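PDB 4QMK: type III secretion system effector protein ExoU from Pseudomonas fluorescens, which probably hydrolyses membrane phospholipids as a patatin-like phospholipase, reaching the host plasma membrane through a domain that binds phosphatidylinositol 4,5-bisphosphate. Local coordinates for residues A[69-74]-A[82-87]; A[105-110]-A[275-280]; A[109-114]-A[186-191]; A[142-147]-A[168-173]. One frame throughout, in Å; residues are numbered along the deposited sequence.

Contact 1: residues A[69-74]-A[82-87]; sequences LVLSGG and PGMVQA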
loop_
_atom_site.group_PDB
_atom_site.type_symbol
_atom_site.label_atom_id
_atom_site.label_comp_id
_atom_site.label_asym_id
_atom_site.label_seq_id
_atom_site.Cartn_x
_atom_site.Cartn_y
_atom_site.Cartn_z
ATOM N N LEU A 69 8.645 -15.022 21.651
ATOM C CA LEU A 69 9.829 -15.869 21.424
ATOM C C LEU A 69 10.731 -15.069 20.505
ATOM O O LEU A 69 10.299 -14.636 19.426
ATOM C CB LEU A 69 9.417 -17.173 20.774
ATOM C CG LEU A 69 10.489 -18.158 20.365
ATOM C CD1 LEU A 69 11.400 -18.575 21.518
ATOM C CD2 LEU A 69 9.795 -19.401 19.813
ATOM N N VAL A 70 11.952 -14.806 20.936
ATOM C CA VAL A 70 12.856 -14.019 20.113
ATOM C C VAL A 70 14.009 -14.887 19.692
ATOM O O VAL A 70 14.730 -15.384 20.548
ATOM C CB VAL A 70 13.439 -12.798 20.909
ATOM C CG1 VAL A 70 14.346 -11.972 20.036
ATOM C CG2 VAL A 70 12.312 -11.912 21.453
ATOM N N LEU A 71 14.233 -15.024 18.399
ATOM C CA LEU A 71 15.388 -15.837 17.863
ATOM C C LEU A 71 16.485 -14.954 17.272
ATOM O O LEU A 71 16.308 -14.398 16.207
ATOM C CB LEU A 71 14.888 -16.834 16.790
ATOM C CG LEU A 71 13.671 -17.661 17.214
ATOM C CD1 LEU A 71 13.242 -18.634 16.169
ATOM C CD2 LEU A 71 13.996 -18.422 18.472
ATOM N N SER A 72 17.632 -14.872 17.938
ATOM C CA SER A 72 18.784 -14.047 17.480
ATOM C C SER A 72 19.652 -14.919 16.645
ATOM O O SER A 72 20.643 -15.439 17.086
ATOM C CB SER A 72 19.530 -13.567 18.712
ATOM O OG SER A 72 18.573 -13.186 19.692
ATOM N N GLY A 73 19.250 -15.089 15.416
ATOM C CA GLY A 73 19.728 -16.181 14.605
ATOM C C GLY A 73 21.095 -16.201 14.022
ATOM O O GLY A 73 21.931 -15.327 14.252
ATOM N N GLY A 74 21.293 -17.275 13.264
ATOM C CA GLY A 74 22.550 -17.650 12.611
ATOM C C GLY A 74 22.092 -18.814 11.775
ATOM O O GLY A 74 21.007 -19.363 12.003
ATOM N N PRO A 82 15.582 -26.720 16.945
ATOM C CA PRO A 82 14.537 -27.721 17.118
ATOM C C PRO A 82 14.364 -28.185 18.554
ATOM O O PRO A 82 13.227 -28.346 19.004
ATOM C CB PRO A 82 15.000 -28.851 16.215
ATOM C CG PRO A 82 15.620 -28.133 15.076
ATOM C CD PRO A 82 16.382 -26.995 15.739
ATOM N N GLY A 83 15.451 -28.355 19.288
ATOM C CA GLY A 83 15.316 -28.727 20.704
ATOM C C GLY A 83 14.597 -27.628 21.534
ATOM O O GLY A 83 13.816 -27.915 22.478
ATOM N N MET A 84 14.844 -26.377 21.181
ATOM C CA MET A 84 14.181 -25.297 21.869
ATOM C C MET A 84 12.651 -25.417 21.657
ATOM O O MET A 84 11.856 -25.229 22.600
ATOM C CB MET A 84 14.775 -23.974 21.395
ATOM C CG MET A 84 14.146 -22.743 21.968
ATOM S SD MET A 84 12.771 -22.195 20.976
ATOM C CE MET A 84 13.685 -21.797 19.486
ATOM N N VAL A 85 12.237 -25.753 20.449
ATOM C CA VAL A 85 10.810 -25.909 20.194
ATOM C C VAL A 85 10.216 -27.177 20.864
ATOM O O VAL A 85 9.039 -27.183 21.296
ATOM C CB VAL A 85 10.533 -26.008 18.707
ATOM C CG1 VAL A 85 9.027 -26.153 18.449
ATOM C CG2 VAL A 85 11.113 -24.801 18.009
ATOM N N GLN A 86 11.012 -28.248 20.928
ATOM C CA GLN A 86 10.583 -29.431 21.612
ATOM C C GLN A 86 10.277 -29.074 23.057
ATOM O O GLN A 86 9.193 -29.365 23.557
ATOM C CB GLN A 86 11.643 -30.530 21.518
ATOM C CG GLN A 86 11.839 -31.063 20.120
ATOM C CD GLN A 86 13.238 -31.614 19.893
ATOM O OE1 GLN A 86 13.902 -32.072 20.830
ATOM N NE2 GLN A 86 13.671 -31.630 18.633
ATOM N N ALA A 87 11.227 -28.418 23.708
ATOM C CA ALA A 87 11.075 -27.952 25.108
ATOM C C ALA A 87 9.849 -27.096 25.311
ATOM O O ALA A 87 9.161 -27.267 26.284
ATOM C CB ALA A 87 12.298 -27.174 25.546
#
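L69 opens the contact by setting its CD1 methyl against the sulfur of M84 at a CD1–SD distance of 3.9 Å. Its CG stands anti to the backbone N (chi1 176°), which carries the branched end out from the strand toward the helix. V70 points to the other face of the sheet, as strand alternation demands, and L71 returns to the helix side. Its CD2 meets CE of M84 at 3.5 Å, so the two leucines share one methionine: the sulfur serves the first, the terminal methyl the second. M84 manages this because its chain bends at both chi2 (-89°) and chi3 (-64°), bringing SD to L69 and CE to L71. A long, unbranched, apolar side chain suits the place, since the CA atoms of L71 and M84 lie 10.3 Å apart and such a group can span the gap. All three side chains are buried, and the contact is purely apolar. S72 then centres an inverse gamma turn, leading into a glycine-rich loop that, as in other patatin-like enzymes, probably contributes to the oxyanion hole. Strand 68-72 and helix 81-90 begin a beta-alpha-beta unit completed by strand 99-103. Backbone hydrogen bonds tie L69 and L71 to strand 99-103 and V70 to strand 332-337, and helices 119-127 and 408-431 pack against further side chains of the helix.

Contact 2: residues A[105-110]-A[275-280]; sequences AGAICA and LISGAL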
loop_
_atom_site.group_PDB
_atom_site.type_symbol
_atom_site.label_atom_id
_atom_site.label_comp_id
_atom_site.label_asym_id
_atom_site.label_seq_id
_atom_site.Cartn_x
_atom_site.Cartn_y
_atom_site.Cartn_z
ATOM N N ALA A 105 19.566 -14.471 10.203
ATOM C CA ALA A 105 19.207 -15.792 9.663
ATOM C C ALA A 105 18.175 -16.578 10.499
ATOM O O ALA A 105 17.808 -17.696 10.142
ATOM C CB ALA A 105 20.468 -16.610 9.427
ATOM N N GLY A 106 17.733 -16.004 11.626
ATOM C CA GLY A 106 16.699 -16.609 12.504
ATOM C C GLY A 106 15.320 -16.254 11.997
ATOM O O GLY A 106 14.286 -16.715 12.514
ATOM N N ALA A 107 15.294 -15.400 10.996
ATOM C CA ALA A 107 14.069 -15.021 10.399
ATOM C C ALA A 107 13.349 -16.234 9.765
ATOM O O ALA A 107 12.135 -16.408 9.930
ATOM C CB ALA A 107 14.302 -13.889 9.400
ATOM N N ILE A 108 14.101 -17.058 9.082
ATOM C CA ILE A 108 13.585 -18.285 8.471
ATOM C C ILE A 108 12.812 -19.130 9.479
ATOM O O ILE A 108 11.633 -19.475 9.276
ATOM C CB ILE A 108 14.732 -19.175 8.003
ATOM C CG1 ILE A 108 15.586 -18.477 6.966
ATOM C CG2 ILE A 108 14.198 -20.499 7.458
ATOM C CD1 ILE A 108 16.859 -19.243 6.661
ATOM N N CYS A 109 13.481 -19.424 10.578
ATOM C CA CYS A 109 12.936 -20.223 11.609
ATOM C C CYS A 109 11.714 -19.518 12.178
ATOM O O CYS A 109 10.629 -20.112 12.295
ATOM C CB CYS A 109 14.108 -20.521 12.566
ATOM S SG CYS A 109 15.673 -21.055 11.808
ATOM N N ALA A 110 11.836 -18.226 12.473
ATOM C CA ALA A 110 10.737 -17.508 13.018
ATOM C C ALA A 110 9.539 -17.612 12.100
ATOM O O ALA A 110 8.438 -17.820 12.560
ATOM C CB ALA A 110 11.101 -16.074 13.216
ATOM N N LEU A 275 14.316 -13.611 3.453
ATOM C CA LEU A 275 15.457 -13.673 2.589
ATOM C C LEU A 275 16.269 -12.390 2.756
ATOM O O LEU A 275 17.506 -12.432 2.842
ATOM C CB LEU A 275 15.008 -13.815 1.139
ATOM C CG LEU A 275 16.091 -13.694 0.056
ATOM C CD1 LEU A 275 16.963 -14.947 0.030
ATOM C CD2 LEU A 275 15.399 -13.533 -1.291
ATOM N N ILE A 276 15.555 -11.255 2.751
ATOM C CA ILE A 276 16.176 -9.929 2.838
ATOM C C ILE A 276 16.908 -9.868 4.158
ATOM O O ILE A 276 18.075 -9.455 4.257
ATOM C CB ILE A 276 15.127 -8.797 2.906
ATOM C CG1 ILE A 276 14.097 -8.901 1.781
ATOM C CG2 ILE A 276 15.813 -7.424 2.962
ATOM C CD1 ILE A 276 14.336 -8.042 0.603
ATOM N N SER A 277 16.201 -10.301 5.175
ATOM C CA SER A 277 16.733 -10.252 6.491
ATOM C C SER A 277 18.041 -10.957 6.565
ATOM O O SER A 277 18.993 -10.445 7.102
ATOM C CB SER A 277 15.737 -10.859 7.454
ATOM O OG SER A 277 16.289 -10.954 8.731
ATOM N N GLY A 278 18.103 -12.147 5.996
ATOM C CA GLY A 278 19.306 -12.934 6.063
ATOM C C GLY A 278 20.466 -12.418 5.230
ATOM O O GLY A 278 21.595 -12.740 5.505
ATOM N N ALA A 279 20.191 -11.624 4.209
ATOM C CA ALA A 279 21.229 -11.145 3.319
ATOM C C ALA A 279 21.654 -9.756 3.556
ATOM O O ALA A 279 22.182 -9.150 2.629
ATOM C CB ALA A 279 20.691 -11.129 1.923
ATOM N N LEU A 280 21.343 -9.143 4.687
ATOM C CA LEU A 280 21.709 -7.701 4.793
ATOM C C LEU A 280 23.224 -7.400 4.587
ATOM O O LEU A 280 24.094 -8.178 5.006
ATOM C CB LEU A 280 21.149 -7.105 6.060
ATOM C CG LEU A 280 19.650 -7.119 5.938
ATOM C CD1 LEU A 280 19.008 -7.028 7.276
ATOM C CD2 LEU A 280 19.226 -5.975 5.082
#
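Neither A107 nor S277 brings a flat group to this contact, so no ring or amide face is offered: a methyl meets a hydroxymethyl group. CB of A107 points toward the other helix and lies 3.6 Å from OG of S277 and 3.9 Å from its CB. The serine CB points toward A107 in turn, and chi1 of 174°, with OG anti to the backbone N, sets the oxygen against that methyl. The hydroxyl is hydrogen-bonded to the backbone oxygens of T246 and S104; with one hydrogen for two carbonyls, it can serve both only by sharing or alternating. Serine therefore suits a buried place with two acceptors nearby, being small enough to lie against the methyl while tying helix 270-278 both to strand 242-251 and to the turn before helix 107-114. One step on, G278 meets A105 through backbone alone, with N of A105 4.4 Å from CA of G278. The two segments' backbones are closest here, at 4.6 Å between these two CA atoms, and widen to 6.7 Å between those of A107 and S277. Small residues permit such an approach. G106 belongs to a GSSAG sequence that fits a nucleophile elbow, with S104 as the probable nucleophile. I245 of strand 242-251 touches both A107 and S277, while I108 leans on L184 and I188 of helix 183-201, and I276 reaches L145 of helix 140-157.

Contact 3: residues A[109-114]-A[186-191]; sequences CAALLA and DLIRNE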
loop_
_atom_site.group_PDB
_atom_site.type_symbol
_atom_site.label_atom_id
_atom_site.label_comp_id
_atom_site.label_asym_id
_atom_site.label_seq_id
_atom_site.Cartn_x
_atom_site.Cartn_y
_atom_site.Cartn_z
ATOM N N CYS A 109 13.481 -19.424 10.578
ATOM C CA CYS A 109 12.936 -20.223 11.609
ATOM C C CYS A 109 11.714 -19.518 12.178
ATOM O O CYS A 109 10.629 -20.112 12.295
ATOM C CB CYS A 109 14.108 -20.521 12.566
ATOM S SG CYS A 109 15.673 -21.055 11.808
ATOM N N ALA A 110 11.836 -18.226 12.473
ATOM C CA ALA A 110 10.737 -17.508 13.018
ATOM C C ALA A 110 9.539 -17.612 12.100
ATOM O O ALA A 110 8.438 -17.820 12.560
ATOM C CB ALA A 110 11.101 -16.074 13.216
ATOM N N ALA A 111 9.755 -17.479 10.800
ATOM C CA ALA A 111 8.644 -17.567 9.874
ATOM C C ALA A 111 8.010 -18.965 9.912
ATOM O O ALA A 111 6.764 -19.097 9.979
ATOM C CB ALA A 111 9.055 -17.188 8.477
ATOM N N LEU A 112 8.839 -20.010 9.935
ATOM C CA LEU A 112 8.269 -21.361 9.976
ATOM C C LEU A 112 7.429 -21.556 11.229
ATOM O O LEU A 112 6.321 -22.072 11.179
ATOM C CB LEU A 112 9.357 -22.407 9.874
ATOM C CG LEU A 112 10.102 -22.454 8.528
ATOM C CD1 LEU A 112 11.122 -23.584 8.494
ATOM C CD2 LEU A 112 9.115 -22.620 7.400
ATOM N N LEU A 113 7.925 -21.094 12.357
ATOM C CA LEU A 113 7.173 -21.247 13.623
ATOM C C LEU A 113 5.930 -20.371 13.693
ATOM O O LEU A 113 4.923 -20.813 14.151
ATOM C CB LEU A 113 8.055 -20.994 14.839
ATOM C CG LEU A 113 9.186 -21.995 15.062
ATOM C CD1 LEU A 113 10.152 -21.588 16.161
ATOM C CD2 LEU A 113 8.600 -23.335 15.399
ATOM N N ALA A 114 5.978 -19.173 13.162
ATOM C CA ALA A 114 4.846 -18.320 13.252
ATOM C C ALA A 114 3.699 -18.882 12.457
ATOM O O ALA A 114 2.536 -18.591 12.747
ATOM C CB ALA A 114 5.179 -16.908 12.791
ATOM N N ASP A 186 11.161 -19.836 -1.505
ATOM C CA ASP A 186 10.138 -20.764 -1.988
ATOM C C ASP A 186 9.852 -21.843 -0.941
ATOM O O ASP A 186 8.692 -22.075 -0.557
ATOM C CB ASP A 186 10.601 -21.456 -3.265
ATOM C CG ASP A 186 10.861 -20.483 -4.421
ATOM O OD1 ASP A 186 10.448 -19.286 -4.349
ATOM O OD2 ASP A 186 11.483 -20.951 -5.419
ATOM N N LEU A 187 10.912 -22.514 -0.492
ATOM C CA LEU A 187 10.789 -23.486 0.569
ATOM C C LEU A 187 9.968 -22.895 1.722
ATOM O O LEU A 187 8.966 -23.465 2.137
ATOM C CB LEU A 187 12.156 -23.867 1.065
ATOM C CG LEU A 187 12.070 -24.644 2.390
ATOM C CD1 LEU A 187 12.466 -26.100 2.186
ATOM C CD2 LEU A 187 12.950 -24.050 3.492
ATOM N N ILE A 188 10.396 -21.741 2.223
ATOM C CA ILE A 188 9.686 -21.084 3.298
ATOM C C ILE A 188 8.232 -20.850 2.898
ATOM O O ILE A 188 7.315 -21.169 3.654
ATOM C CB ILE A 188 10.338 -19.727 3.685
ATOM C CG1 ILE A 188 11.750 -19.952 4.215
ATOM C CG2 ILE A 188 9.562 -18.996 4.789
ATOM C CD1 ILE A 188 12.453 -18.659 4.605
ATOM N N ARG A 189 8.018 -20.287 1.722
ATOM C CA ARG A 189 6.666 -19.961 1.303
ATOM C C ARG A 189 5.762 -21.188 1.159
ATOM O O ARG A 189 4.585 -21.126 1.534
ATOM C CB ARG A 189 6.683 -19.164 0.013
ATOM C CG ARG A 189 5.299 -18.924 -0.572
ATOM C CD ARG A 189 5.254 -17.897 -1.692
ATOM N NE ARG A 189 6.159 -16.790 -1.441
ATOM C CZ ARG A 189 7.399 -16.716 -1.920
ATOM N NH1 ARG A 189 7.889 -17.666 -2.731
ATOM N NH2 ARG A 189 8.146 -15.664 -1.603
ATOM N N ASN A 190 6.301 -22.292 0.639
ATOM C CA ASN A 190 5.518 -23.522 0.511
ATOM C C ASN A 190 5.175 -24.081 1.881
ATOM O O ASN A 190 4.011 -24.397 2.164
ATOM C CB ASN A 190 6.246 -24.594 -0.318
ATOM C CG ASN A 190 6.444 -24.178 -1.765
ATOM O OD1 ASN A 190 5.625 -23.450 -2.332
ATOM N ND2 ASN A 190 7.530 -24.649 -2.379
ATOM N N GLU A 191 6.183 -24.196 2.723
ATOM C CA GLU A 191 6.015 -24.780 4.042
ATOM C C GLU A 191 5.055 -23.980 4.929
ATOM O O GLU A 191 4.236 -24.576 5.650
ATOM C CB GLU A 191 7.370 -24.963 4.705
ATOM C CG GLU A 191 8.259 -25.947 3.969
ATOM C CD GLU A 191 7.723 -27.361 4.038
ATOM O OE1 GLU A 191 7.285 -27.778 5.142
ATOM O OE2 GLU A 191 7.723 -28.039 2.968
#
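A111 and L112 on one helix, I188 and E191 on the other, form the close side of this pair. The A111 methyl points toward the neighbouring helix, and its CB lies 4.1 Å from CG2 of I188. Alanine's short side chain and the beta-branched isoleucine fit together here, because the CG2 branch projects close to the backbone. L112 comes in beside them: its CD2 rests 4.0 Å from CB of E191 and more loosely, at 4.5 Å, from CG2 of I188. The leucine starts out along the flank of its helix, and its CG, anti to the carbonyl carbon (chi1 -67°), lets the branched end lean across. E191 divides the two regimes. Its CB methylene joins the apolar packing, but the chain bends at chi2 (-67°) and takes the carboxylate away, so a charged residue can stand at the border of a greasy patch. The outer side of helix 183-201 is different in character, and there N190 is exposed. The CB of R189 also points away from the contact, yet this residue is buried and held by carboxylates: the edge of its guanidinium meets D186 in plane through a weak salt bridge, NH1 to OD1 3.4 Å, and NH2 pairs with D269 and E185. The segment axes come within 9.9 Å. A111 sits where strand 242-251, through L243, and helix 183-201 both reach helix 107-114. The arrangement is near-parallel helix packing, at 12°, beside the helix that follows the probable nucleophile elbow of the patatin-like domain.

Contact 4: residues A[142-147]-A[168-173]; sequences TAWLQE and QLLLTL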
loop_
_atom_site.group_PDB
_atom_site.type_symbol
_atom_site.label_atom_id
_atom_site.label_comp_id
_atom_site.label_asym_id
_atom_site.label_seq_id
_atom_site.Cartn_x
_atom_site.Cartn_y
_atom_site.Cartn_z
ATOM N N THR A 142 19.829 -10.820 -3.174
ATOM C CA THR A 142 20.919 -10.668 -2.241
ATOM C C THR A 142 22.001 -9.804 -2.843
ATOM O O THR A 142 22.479 -8.873 -2.221
ATOM C CB THR A 142 21.575 -12.034 -1.901
ATOM O OG1 THR A 142 20.604 -12.926 -1.320
ATOM C CG2 THR A 142 22.774 -11.839 -0.929
ATOM N N ALA A 143 22.378 -10.130 -4.063
ATOM C CA ALA A 143 23.437 -9.439 -4.727
ATOM C C ALA A 143 23.109 -7.977 -4.808
ATOM O O ALA A 143 23.937 -7.126 -4.531
ATOM C CB ALA A 143 23.635 -10.015 -6.119
ATOM N N TRP A 144 21.893 -7.679 -5.215
ATOM C CA TRP A 144 21.485 -6.301 -5.329
ATOM C C TRP A 144 21.651 -5.545 -4.013
ATOM O O TRP A 144 22.035 -4.363 -4.009
ATOM C CB TRP A 144 20.046 -6.208 -5.786
ATOM C CG TRP A 144 19.595 -4.821 -5.918
ATOM C CD1 TRP A 144 19.781 -4.006 -6.983
ATOM C CD2 TRP A 144 18.873 -4.070 -4.952
ATOM N NE1 TRP A 144 19.216 -2.767 -6.745
ATOM C CE2 TRP A 144 18.648 -2.784 -5.501
ATOM C CE3 TRP A 144 18.380 -4.360 -3.692
ATOM C CZ2 TRP A 144 17.949 -1.787 -4.824
ATOM C CZ3 TRP A 144 17.691 -3.354 -2.998
ATOM C CH2 TRP A 144 17.490 -2.082 -3.571
ATOM N N LEU A 145 21.360 -6.210 -2.905
ATOM C CA LEU A 145 21.506 -5.576 -1.641
ATOM C C LEU A 145 22.921 -5.141 -1.340
ATOM O O LEU A 145 23.101 -4.069 -0.767
ATOM C CB LEU A 145 20.933 -6.435 -0.538
ATOM C CG LEU A 145 19.424 -6.299 -0.470
ATOM C CD1 LEU A 145 18.813 -7.509 0.193
ATOM C CD2 LEU A 145 19.046 -5.016 0.259
ATOM N N GLN A 146 23.934 -5.916 -1.726
ATOM C CA GLN A 146 25.320 -5.426 -1.521
ATOM C C GLN A 146 25.622 -4.203 -2.381
ATOM O O GLN A 146 26.045 -3.174 -1.860
ATOM C CB GLN A 146 26.385 -6.483 -1.757
ATOM C CG GLN A 146 26.714 -7.339 -0.536
ATOM C CD GLN A 146 25.706 -8.463 -0.307
ATOM O OE1 GLN A 146 25.169 -9.036 -1.262
ATOM N NE2 GLN A 146 25.480 -8.819 0.957
ATOM N N GLU A 147 25.342 -4.288 -3.678
ATOM C CA GLU A 147 25.664 -3.190 -4.594
ATOM C C GLU A 147 24.900 -1.896 -4.317
ATOM O O GLU A 147 25.474 -0.808 -4.386
ATOM C CB GLU A 147 25.459 -3.598 -6.049
ATOM C CG GLU A 147 26.535 -4.547 -6.584
ATOM C CD GLU A 147 26.243 -6.026 -6.311
ATOM O OE1 GLU A 147 25.231 -6.529 -6.852
ATOM O OE2 GLU A 147 27.038 -6.704 -5.602
ATOM N N GLN A 168 10.260 -0.163 4.341
ATOM C CA GLN A 168 9.238 0.358 3.434
ATOM C C GLN A 168 9.758 0.610 2.029
ATOM O O GLN A 168 9.099 0.309 1.036
ATOM C CB GLN A 168 8.553 1.552 4.071
ATOM C CG GLN A 168 7.600 1.061 5.153
ATOM C CD GLN A 168 7.223 2.092 6.167
ATOM O OE1 GLN A 168 7.912 3.085 6.356
ATOM N NE2 GLN A 168 6.147 1.842 6.859
ATOM N N LEU A 169 10.969 1.099 1.941
ATOM C CA LEU A 169 11.616 1.232 0.660
ATOM C C LEU A 169 11.871 -0.103 -0.003
ATOM O O LEU A 169 11.636 -0.233 -1.169
ATOM C CB LEU A 169 12.955 1.895 0.809
ATOM C CG LEU A 169 13.113 3.274 0.213
ATOM C CD1 LEU A 169 14.603 3.592 0.148
ATOM C CD2 LEU A 169 12.518 3.301 -1.190
ATOM N N LEU A 170 12.374 -1.081 0.754
ATOM C CA LEU A 170 12.753 -2.381 0.213
ATOM C C LEU A 170 11.552 -3.115 -0.275
ATOM O O LEU A 170 11.587 -3.772 -1.332
ATOM C CB LEU A 170 13.488 -3.208 1.269
ATOM C CG LEU A 170 14.775 -2.552 1.732
ATOM C CD1 LEU A 170 15.433 -3.357 2.819
ATOM C CD2 LEU A 170 15.717 -2.391 0.593
ATOM N N LEU A 171 10.480 -3.023 0.505
ATOM C CA LEU A 171 9.203 -3.594 0.106
ATOM C C LEU A 171 8.891 -3.197 -1.325
ATOM O O LEU A 171 8.663 -4.049 -2.148
ATOM C CB LEU A 171 8.099 -3.093 1.033
ATOM C CG LEU A 171 6.681 -3.321 0.525
ATOM C CD1 LEU A 171 6.482 -4.787 0.264
ATOM C CD2 LEU A 171 5.673 -2.850 1.550
ATOM N N THR A 172 8.932 -1.897 -1.639
ATOM C CA THR A 172 8.551 -1.447 -2.982
ATOM C C THR A 172 9.656 -1.567 -4.023
ATOM O O THR A 172 9.361 -1.540 -5.195
ATOM C CB THR A 172 7.989 -0.016 -3.037
ATOM O OG1 THR A 172 9.052 0.909 -3.066
ATOM C CG2 THR A 172 7.036 0.301 -1.869
ATOM N N LEU A 173 10.909 -1.694 -3.611
ATOM C CA LEU A 173 12.015 -1.910 -4.567
ATOM C C LEU A 173 12.243 -3.384 -4.880
ATOM O O LEU A 173 12.780 -3.716 -5.933
ATOM C CB LEU A 173 13.343 -1.344 -4.038
ATOM C CG LEU A 173 13.409 0.176 -3.945
ATOM C CD1 LEU A 173 14.756 0.624 -3.429
ATOM C CD2 LEU A 173 13.127 0.768 -5.308
#
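W144 holds CG anti to its backbone nitrogen (chi1 -180°), and with chi2 at 84° the indole extends from helix 140-157 toward L170 and L173. The side chains of W144 and L173 cross at about a right angle. The six-membered part of the indole does the touching. Its CH2 lies 3.8 Å from CD1 of L173, which approaches the ring obliquely, while CD2 of L170 comes to the edge, close to the ring plane, 4.2 Å from CZ3. That same CD2 also meets CD2 of L145 at 4.3 Å, so one methyl of L170 rests against both tryptophan and leucine. Large side chains are needed because the segment axes stay 13.0 Å apart, running at 130° to each other, a distance that small residues could not span. The aliphatic leucines suit the hydrocarbon rim of the indole; its polar NE1 is hydrogen-bonded instead to OG of S158 of the second subunit. All four contacting residues are buried. I276 of helix 270-278 touches both L145 and L170, and L152 from a later turn of helix 140-157 packs on W144 and L170. The second subunit adds L159 against W144 and L155 against L173, while L169 and T172 meet their own counterparts in that subunit, placing the pair of helices 140-157 and 166-173 at the dimer interface.

Contacts 1, 2 and 3 gather around helix 107-114, the helix that follows the probable nucleophile elbow. Contacts 2 and 3 share C109 and A110, and their centres are about 11 Å apart; I108 CG2 joins them by packing on I188 CD1 at 3.8 Å. Contact 1 reaches the same helix with both its strand and its helix: L71 CD1 lies 4.0 Å from A110 N, and V85 CG2 3.8 Å from L113 CD1. Contact 4 lies farther out, about 28 Å from contact 1 between centres. It touches contact 2, about 14 Å away between centres, where A279 CB meets T142 CG2, so contact 2 lies between the probable nucleophile region and the dimer interface.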